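PDB 3OR5: Thiol:disulfide interchange protein, thioredoxin family protein from Chlorobaculum tepidum, which probably acts as a thioredoxin-fold thiol:disulfide oxidoreductase, possibly with a role in cytochrome c biogenesis. Local coordinates for residues 36-41 / 118-123. Residues are numbered along the deposited sequence; the frame is centred on the assembly and turned at random.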
loop_
_atom_site.group_PDB
_atom_site.type_symbol
_atom_site.label_atom_id
_atom_site.label_comp_id
_atom_site.label_asym_id
_atom_site.label_seq_id
_atom_site.Cartn_x
_atom_site.Cartn_y
_atom_site.Cartn_z
ATOM N N ALA A 36 5.383 -9.990 -2.314
ATOM C CA ALA A 36 4.486 -9.547 -1.214
ATOM C C ALA A 36 4.377 -8.036 -1.424
ATOM O O ALA A 36 5.274 -7.391 -1.952
ATOM C CB ALA A 36 5.042 -9.850 0.102
ATOM N N TYR A 37 3.222 -7.452 -1.028
ATOM C CA TYR A 37 3.154 -5.994 -1.149
ATOM C C TYR A 37 2.097 -5.519 -0.139
ATOM O O TYR A 37 1.221 -6.305 0.286
ATOM C CB TYR A 37 2.826 -5.509 -2.542
ATOM C CG TYR A 37 1.574 -6.106 -3.213
ATOM C CD1 TYR A 37 0.403 -5.383 -3.206
ATOM C CD2 TYR A 37 1.637 -7.300 -3.937
ATOM C CE1 TYR A 37 -0.737 -5.848 -3.887
ATOM C CE2 TYR A 37 0.553 -7.763 -4.598
ATOM C CZ TYR A 37 -0.635 -7.095 -4.516
ATOM O OH TYR A 37 -1.743 -7.525 -5.224
ATOM N N ILE A 38 2.189 -4.239 0.181
ATOM C CA ILE A 38 1.178 -3.628 1.113
ATOM C C ILE A 38 0.636 -2.442 0.377
ATOM O O ILE A 38 1.420 -1.556 -0.046
ATOM C CB ILE A 38 1.831 -3.242 2.463
ATOM C CG1 ILE A 38 2.162 -4.500 3.287
ATOM C CG2 ILE A 38 0.879 -2.357 3.258
ATOM C CD1 ILE A 38 3.077 -4.174 4.523
ATOM N N VAL A 39 -0.713 -2.398 0.242
ATOM C CA VAL A 39 -1.370 -1.267 -0.465
ATOM C C VAL A 39 -1.881 -0.357 0.649
ATOM O O VAL A 39 -2.647 -0.786 1.510
ATOM C CB VAL A 39 -2.506 -1.774 -1.310
ATOM C CG1 VAL A 39 -3.259 -0.579 -1.983
ATOM C CG2 VAL A 39 -1.969 -2.784 -2.368
ATOM N N ASN A 40 -1.423 0.889 0.630
ATOM C CA ASN A 40 -1.627 1.882 1.736
ATOM C C ASN A 40 -2.513 2.956 1.169
ATOM O O ASN A 40 -2.117 3.743 0.302
ATOM C CB ASN A 40 -0.295 2.471 2.197
ATOM C CG ASN A 40 -0.486 3.577 3.197
ATOM O OD1 ASN A 40 -1.223 3.377 4.204
ATOM N ND2 ASN A 40 0.190 4.599 3.043
ATOM N N PHE A 41 -3.748 3.037 1.709
ATOM C CA PHE A 41 -4.668 4.166 1.367
ATOM C C PHE A 41 -4.364 5.216 2.372
ATOM O O PHE A 41 -4.428 4.980 3.607
ATOM C CB PHE A 41 -6.149 3.724 1.499
ATOM C CG PHE A 41 -6.582 2.884 0.308
ATOM C CD1 PHE A 41 -7.306 3.411 -0.794
ATOM C CD2 PHE A 41 -6.232 1.521 0.303
ATOM C CE1 PHE A 41 -7.635 2.609 -1.896
ATOM C CE2 PHE A 41 -6.560 0.695 -0.812
ATOM C CZ PHE A 41 -7.341 1.215 -1.889
ATOM N N PRO A 118 -4.845 6.006 8.020
ATOM C CA PRO A 118 -4.508 5.099 6.862
ATOM C C PRO A 118 -5.167 3.721 7.011
ATOM O O PRO A 118 -5.485 3.306 8.170
ATOM C CB PRO A 118 -3.015 4.938 7.054
ATOM C CG PRO A 118 -2.814 5.059 8.546
ATOM C CD PRO A 118 -3.679 6.215 8.876
ATOM N N THR A 119 -5.495 3.064 5.889
ATOM C CA THR A 119 -5.954 1.672 5.915
ATOM C C THR A 119 -5.042 0.996 4.891
ATOM O O THR A 119 -4.910 1.492 3.757
ATOM C CB THR A 119 -7.377 1.556 5.414
ATOM O OG1 THR A 119 -8.321 2.168 6.378
ATOM C CG2 THR A 119 -7.814 0.064 5.351
ATOM N N SER A 120 -4.485 -0.128 5.298
ATOM C CA SER A 120 -3.599 -0.807 4.376
ATOM C C SER A 120 -3.958 -2.262 4.295
ATOM O O SER A 120 -4.544 -2.843 5.194
ATOM C CB SER A 120 -2.196 -0.691 4.900
ATOM O OG SER A 120 -1.705 0.687 5.031
ATOM N N PHE A 121 -3.594 -2.861 3.179
ATOM C CA PHE A 121 -3.919 -4.313 2.904
ATOM C C PHE A 121 -2.647 -5.038 2.680
ATOM O O PHE A 121 -1.767 -4.545 1.925
ATOM C CB PHE A 121 -4.812 -4.391 1.676
ATOM C CG PHE A 121 -6.122 -3.674 1.874
ATOM C CD1 PHE A 121 -7.161 -4.350 2.443
ATOM C CD2 PHE A 121 -6.252 -2.313 1.581
ATOM C CE1 PHE A 121 -8.373 -3.700 2.669
ATOM C CE2 PHE A 121 -7.471 -1.623 1.853
ATOM C CZ PHE A 121 -8.531 -2.326 2.392
ATOM N N VAL A 122 -2.508 -6.172 3.355
ATOM C CA VAL A 122 -1.237 -6.981 3.222
ATOM C C VAL A 122 -1.479 -8.112 2.270
ATOM O O VAL A 122 -2.371 -8.956 2.509
ATOM C CB VAL A 122 -0.814 -7.516 4.570
ATOM C CG1 VAL A 122 0.531 -8.306 4.390
ATOM C CG2 VAL A 122 -0.638 -6.404 5.680
ATOM N N ILE A 123 -0.725 -8.153 1.168
ATOM C CA ILE A 123 -0.848 -9.226 0.150
ATOM C C ILE A 123 0.409 -10.070 0.215
ATOM O O ILE A 123 1.535 -9.549 0.130
ATOM C CB ILE A 123 -1.029 -8.664 -1.265
ATOM C CG1 ILE A 123 -2.412 -8.080 -1.482
ATOM C CG2 ILE A 123 -0.946 -9.827 -2.305
ATOM C CD1 ILE A 123 -2.576 -6.690 -0.856
#
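The carbonyl oxygen of Val39 is held by Phe121 N, which donates a hydrogen bond to it at 2.8 Å. Ser120 CA supplements this with a weaker C-H...O contact at 3.0 Å. This is the antiparallel junction of the thioredoxin fold, where central strand 36-42, paired in parallel with strand 68-74 on its other edge, meets the hairpin of strands 119-123 and 129-133. Tyr37-Ile123, Val39-Phe121 and Phe41-Thr119 form hydrogen-bonded pairs. The pairing illustrates a central strand covered on both faces: Ile38 and Val122 pack on Ile145 of helix 139-150, while Phe121 on the other face meets Phe106. At the Phe41 end, Phe41 O accepts from Thr119 N (3.2 Å) and also meets Pro118 CA in a C-H...O contact. This cis-proline touches Cys49, in what is probably the redox-active CxxC of helix 47-63, consistent with the cis-proline of thioredoxins. Beside it Asn40 OD1 lies 2.9 Å from Ser120 OG. On the opposite face Phe41 CE2 meets Phe121 CE2 at 3.6 Å, the ring planes nearly perpendicular (85°). Tyr37 has CG between backbone N and carbonyl carbon (chi1 53°), which brings its ring over Ile123. Ile123 CB sits 3.7 Å from the ring centroid, a CH-pi contact, while Ile123 CG2 packs 3.4 Å from Tyr37 CE2.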